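Local coordinates for protein adenylyltransferase (Bartonella henselae str. Houston-1, PDB 5NH2), which transfers AMP from ATP onto tyrosine or threonine residues of host target proteins through its Fic domain, releasing diphosphate, as part of Bartonella virulence, at residues A[66-69]-A[70-74]; A[205-208]-A[209-213]. All coordinates share one frame; numbering follows the deposited sequence.

Contact 1 (A[66-69]-A[70-74])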
loop_
_atom_site.group_PDB
_atom_site.type_symbol
_atom_site.label_atom_id
_atom_site.label_comp_id
_atom_site.label_asym_id
_atom_site.label_seq_id
_atom_site.Cartn_x
_atom_site.Cartn_y
_atom_site.Cartn_z
ATOM N N GLN A 66 -3.809 0.602 -15.984
ATOM C CA GLN A 66 -5.131 1.132 -15.657
ATOM C C GLN A 66 -4.993 2.308 -14.693
ATOM O O GLN A 66 -5.709 3.307 -14.827
ATOM C CB GLN A 66 -6.055 0.033 -15.100
ATOM C CG GLN A 66 -6.405 -1.029 -16.185
ATOM C CD GLN A 66 -7.220 -0.467 -17.340
ATOM O OE1 GLN A 66 -6.780 -0.464 -18.488
ATOM N NE2 GLN A 66 -8.414 0.018 -17.037
ATOM N N LEU A 67 -4.020 2.250 -13.776
ATOM C CA LEU A 67 -3.902 3.344 -12.801
ATOM C C LEU A 67 -3.516 4.654 -13.480
ATOM O O LEU A 67 -4.016 5.718 -13.104
ATOM C CB LEU A 67 -2.898 3.013 -11.661
ATOM C CG LEU A 67 -3.190 1.797 -10.755
ATOM C CD1 LEU A 67 -2.117 1.568 -9.687
ATOM C CD2 LEU A 67 -4.606 1.812 -10.127
ATOM N N PHE A 68 -2.557 4.604 -14.409
ATOM C CA PHE A 68 -1.903 5.805 -14.918
ATOM C C PHE A 68 -2.202 6.165 -16.377
ATOM O O PHE A 68 -1.591 7.113 -16.892
ATOM C CB PHE A 68 -0.396 5.681 -14.671
ATOM C CG PHE A 68 -0.068 5.552 -13.213
ATOM C CD1 PHE A 68 -0.193 6.651 -12.365
ATOM C CD2 PHE A 68 0.319 4.318 -12.671
ATOM C CE1 PHE A 68 0.063 6.529 -10.982
ATOM C CE2 PHE A 68 0.596 4.166 -11.292
ATOM C CZ PHE A 68 0.465 5.282 -10.437
ATOM N N LYS A 69 -3.068 5.413 -17.067
ATOM C CA LYS A 69 -3.358 5.668 -18.476
ATOM C C LYS A 69 -3.818 7.103 -18.758
ATOM O O LYS A 69 -3.623 7.603 -19.865
ATOM C CB LYS A 69 -4.437 4.687 -18.962
ATOM C CG LYS A 69 -5.758 4.821 -18.208
ATOM C CD LYS A 69 -6.717 3.629 -18.443
ATOM C CE LYS A 69 -6.945 3.380 -19.900
ATOM N NZ LYS A 69 -7.451 4.614 -20.596
ATOM N N ASN A 70 -4.497 7.754 -17.828
ATOM C CA ASN A 70 -4.921 9.114 -18.115
ATOM C C ASN A 70 -3.836 10.140 -17.807
ATOM O O ASN A 70 -4.007 11.332 -18.113
ATOM C CB ASN A 70 -6.191 9.419 -17.337
ATOM C CG ASN A 70 -7.371 8.606 -17.837
ATOM O OD1 ASN A 70 -7.606 8.539 -19.033
ATOM N ND2 ASN A 70 -8.090 7.968 -16.936
ATOM N N THR A 71 -2.721 9.705 -17.221
ATOM C CA THR A 71 -1.654 10.609 -16.848
ATOM C C THR A 71 -0.482 10.501 -17.828
ATOM O O THR A 71 -0.147 11.508 -18.471
ATOM C CB THR A 71 -1.221 10.342 -15.395
ATOM O OG1 THR A 71 -2.342 10.490 -14.521
ATOM C CG2 THR A 71 -0.068 11.310 -14.942
ATOM N N PHE A 72 0.115 9.301 -17.963
ATOM C CA PHE A 72 1.360 9.071 -18.710
ATOM C C PHE A 72 1.112 8.301 -20.005
ATOM O O PHE A 72 0.368 7.315 -20.025
ATOM C CB PHE A 72 2.404 8.277 -17.873
ATOM C CG PHE A 72 2.698 8.873 -16.499
ATOM C CD1 PHE A 72 3.212 10.174 -16.361
ATOM C CD2 PHE A 72 2.470 8.134 -15.363
ATOM C CE1 PHE A 72 3.451 10.703 -15.125
ATOM C CE2 PHE A 72 2.704 8.660 -14.124
ATOM C CZ PHE A 72 3.200 9.931 -13.986
ATOM N N GLU A 73 1.792 8.716 -21.072
ATOM C CA GLU A 73 1.810 7.928 -22.302
ATOM C C GLU A 73 2.394 6.521 -22.075
ATOM O O GLU A 73 1.983 5.570 -22.734
ATOM C CB GLU A 73 2.597 8.667 -23.396
ATOM C CG GLU A 73 1.936 9.947 -23.933
ATOM C CD GLU A 73 2.816 10.715 -24.931
ATOM O OE1 GLU A 73 2.980 11.944 -24.734
ATOM O OE2 GLU A 73 3.339 10.100 -25.900
ATOM N N TRP A 74 3.315 6.364 -21.129
ATOM C CA TRP A 74 3.982 5.090 -20.878
ATOM C C TRP A 74 3.293 4.234 -19.792
ATOM O O TRP A 74 3.949 3.376 -19.179
ATOM C CB TRP A 74 5.449 5.329 -20.548
ATOM C CG TRP A 74 5.668 6.424 -19.528
ATOM C CD1 TRP A 74 5.877 7.786 -19.788
ATOM C CD2 TRP A 74 5.719 6.271 -18.101
ATOM N NE1 TRP A 74 6.056 8.454 -18.614
ATOM C CE2 TRP A 74 5.965 7.570 -17.556
ATOM C CE3 TRP A 74 5.596 5.174 -17.233
ATOM C CZ2 TRP A 74 6.072 7.811 -16.156
ATOM C CZ3 TRP A 74 5.721 5.403 -15.816
ATOM C CH2 TRP A 74 5.959 6.719 -15.298
HETATM O O HOH W 1 -5.442 6.810 -15.078
HETATM O O HOH W 2 -3.911 8.214 -13.501
#
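The carbonyl oxygen of Phe68 takes two backbone N-H groups. Thr71 N sits 2.8 Å from Phe68 O and comes in from above the carbonyl plane, 55° out of it; Phe72 N, 3.0 Å from Phe68 O, lies almost in line with the C=O bond. One residue back, Leu67 O accepts from two waters: one also accepts from Asn70 N, 3.1 Å from the water oxygen, and the other also meets Thr71 OG1, which in turn bonds to Tyr23 OH. This is the tail of helix 57-68 in the Fic fold, where the chain turns into the loop leading to strand 83-84. In both Phe68 (chi1 -61°) and Phe72, CG lies beside the backbone N, opposite the carbonyl carbon, and the side chains lie side by side, Phe68 CB meeting Phe72 CD2 at 3.8 Å while the rings stay oblique, planes 35° apart. The Phe72 ring is itself sandwiched: Thr71 CG2 lies over the centre of one face and Trp74 CZ2 over the centre of the other, each 3.5 Å above the plane. Phe68 also packs on Arg159 and Thr160 of helix 157-171, its side chain about 4 Å from ATP-binding Gly156 (nearest atoms).

Contact 2 (A[205-208]-A[209-213])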
loop_
_atom_site.group_PDB
_atom_site.type_symbol
_atom_site.label_atom_id
_atom_site.label_comp_id
_atom_site.label_asym_id
_atom_site.label_seq_id
_atom_site.Cartn_x
_atom_site.Cartn_y
_atom_site.Cartn_z
ATOM N N LEU A 205 4.584 -7.687 9.797
ATOM C CA LEU A 205 3.718 -6.872 8.953
ATOM C C LEU A 205 2.636 -7.718 8.267
ATOM O O LEU A 205 1.439 -7.436 8.428
ATOM C CB LEU A 205 4.565 -6.116 7.918
ATOM C CG LEU A 205 3.884 -4.975 7.132
ATOM C CD1 LEU A 205 4.909 -3.952 6.684
ATOM C CD2 LEU A 205 3.165 -5.466 5.936
ATOM N N PHE A 206 3.037 -8.742 7.471
ATOM C CA PHE A 206 2.058 -9.586 6.749
ATOM C C PHE A 206 1.103 -10.308 7.715
ATOM O O PHE A 206 -0.070 -10.542 7.370
ATOM C CB PHE A 206 2.760 -10.633 5.846
ATOM C CG PHE A 206 3.103 -10.137 4.418
ATOM C CD1 PHE A 206 3.945 -9.016 4.205
ATOM C CD2 PHE A 206 2.645 -10.838 3.297
ATOM C CE1 PHE A 206 4.272 -8.594 2.909
ATOM C CE2 PHE A 206 2.946 -10.418 1.970
ATOM C CZ PHE A 206 3.746 -9.302 1.777
ATOM N N GLU A 207 1.579 -10.651 8.936
ATOM C CA GLU A 207 0.693 -11.309 9.905
ATOM C C GLU A 207 -0.416 -10.359 10.411
ATOM O O GLU A 207 -1.599 -10.733 10.439
ATOM C CB GLU A 207 1.512 -11.877 11.071
ATOM C CG GLU A 207 0.691 -12.162 12.339
ATOM C CD GLU A 207 -0.128 -13.462 12.287
ATOM O OE1 GLU A 207 0.005 -14.272 11.315
ATOM O OE2 GLU A 207 -0.937 -13.656 13.236
ATOM N N ASP A 208 -0.053 -9.131 10.791
ATOM C CA ASP A 208 -1.026 -8.179 11.328
ATOM C C ASP A 208 -2.150 -7.856 10.339
ATOM O O ASP A 208 -3.286 -7.576 10.760
ATOM C CB ASP A 208 -0.303 -6.884 11.735
ATOM C CG ASP A 208 0.428 -7.027 13.052
ATOM O OD1 ASP A 208 0.399 -8.146 13.628
ATOM O OD2 ASP A 208 1.034 -6.038 13.516
ATOM N N ILE A 209 -1.844 -7.822 9.035
ATOM C CA ILE A 209 -2.816 -7.400 8.014
ATOM C C ILE A 209 -3.479 -8.580 7.281
ATOM O O ILE A 209 -4.212 -8.359 6.304
ATOM C CB ILE A 209 -2.173 -6.431 7.028
ATOM C CG1 ILE A 209 -1.186 -7.209 6.155
ATOM C CG2 ILE A 209 -1.428 -5.351 7.813
ATOM C CD1 ILE A 209 -0.606 -6.349 5.052
ATOM N N SER A 210 -3.208 -9.820 7.696
ATOM C CA SER A 210 -3.855 -11.032 7.172
ATOM C C SER A 210 -4.694 -11.742 8.233
ATOM O O SER A 210 -5.711 -12.352 7.900
ATOM C CB SER A 210 -2.850 -12.018 6.544
ATOM O OG SER A 210 -1.868 -12.422 7.474
ATOM N N ASN A 211 -4.170 -11.892 9.444
ATOM C CA ASN A 211 -4.940 -12.460 10.538
ATOM C C ASN A 211 -6.217 -11.660 10.807
ATOM O O ASN A 211 -6.142 -10.481 11.205
ATOM C CB ASN A 211 -4.078 -12.531 11.799
ATOM C CG ASN A 211 -4.657 -13.485 12.843
ATOM O OD1 ASN A 211 -5.856 -13.470 13.100
ATOM N ND2 ASN A 211 -3.807 -14.333 13.422
ATOM N N PRO A 212 -7.399 -12.272 10.635
ATOM C CA PRO A 212 -8.674 -11.562 10.899
ATOM C C PRO A 212 -8.798 -10.975 12.298
ATOM O O PRO A 212 -9.237 -9.819 12.454
ATOM C CB PRO A 212 -9.732 -12.655 10.680
ATOM C CG PRO A 212 -9.068 -13.658 9.735
ATOM C CD PRO A 212 -7.581 -13.612 10.046
ATOM N N GLU A 213 -8.444 -11.756 13.326
ATOM C CA GLU A 213 -8.416 -11.228 14.684
ATOM C C GLU A 213 -7.534 -9.989 14.761
ATOM O O GLU A 213 -7.869 -9.023 15.458
ATOM C CB GLU A 213 -7.921 -12.282 15.677
ATOM C CG GLU A 213 -8.588 -13.661 15.559
ATOM C CD GLU A 213 -10.034 -13.653 16.042
ATOM O OE1 GLU A 213 -10.950 -13.837 15.207
ATOM O OE2 GLU A 213 -10.254 -13.441 17.257
#
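Ser210 OG gives its hydrogen to Phe206 O across 2.6 Å, tilted from the carbonyl plane, and the same hydroxyl is also bonded by Arg133 and Asn137 of helix 133-150. Chi1 of 59° sets OG between the residue's own backbone N and carbonyl carbon, from where it reaches back to a carbonyl of the last helical turn. The stretch is a helix-to-helix junction: helix 200-208 runs out, and Asn211 serves as N-cap of helix 212-227, its OD1 taking a weak bond from Glu213 N. Glu207 ties the two ends together twice. Its carbonyl oxygen accepts from Asn211 N at 3.0 Å, and more weakly from Ser210 N, while its carboxylate oxygen OE2 receives Asn211 ND2, also at 3.0 Å. That amide meets OE2 on the syn side but 33° out of the carboxylate plane, and the two flat groups are turned almost perpendicular, 81° apart. The bend at chi2 of Glu207 brings the carboxylate round beside the asparagine; OE1 forms a salt bridge with Arg133, so each carboxylate oxygen has a partner and the group's rotation is restrained. Asp208 turns to a different set of partners: OD2 forms a salt bridge with Arg185 and accepts a hydrogen bond from Val239 N. On the apolar side Ile209 packs against the preceding turn and on Leu176 and Ile181, and its N makes a weak bond to Leu205 O. Its CG1 lies 3.5 Å from that Leu205 O, and the methyl at the tip of the chain, Ile209 CD1, meets Leu205 CD2 at 4.0 Å.

Contact 1 comes first along the chain, at the end of helix 57-68, and contact 2 follows much later, where helix 200-208 gives way to helix 212-227. Their centres are 32 Å apart, on opposite sides of the chain's centre, and their nearest atoms stay about 17 Å from each other. Contact 1 is the end of one helix; contact 2 is the end of one and the start of the next. The 66-74 turn lies beside the nucleotide-binding region, with the magnesium ion about 6 Å from the Phe68 side chain. The 205-213 turn is followed, through helix 212-227, by the mixed sheet opened by strand 237-239, in the region of the intracellular delivery domain (OB clan).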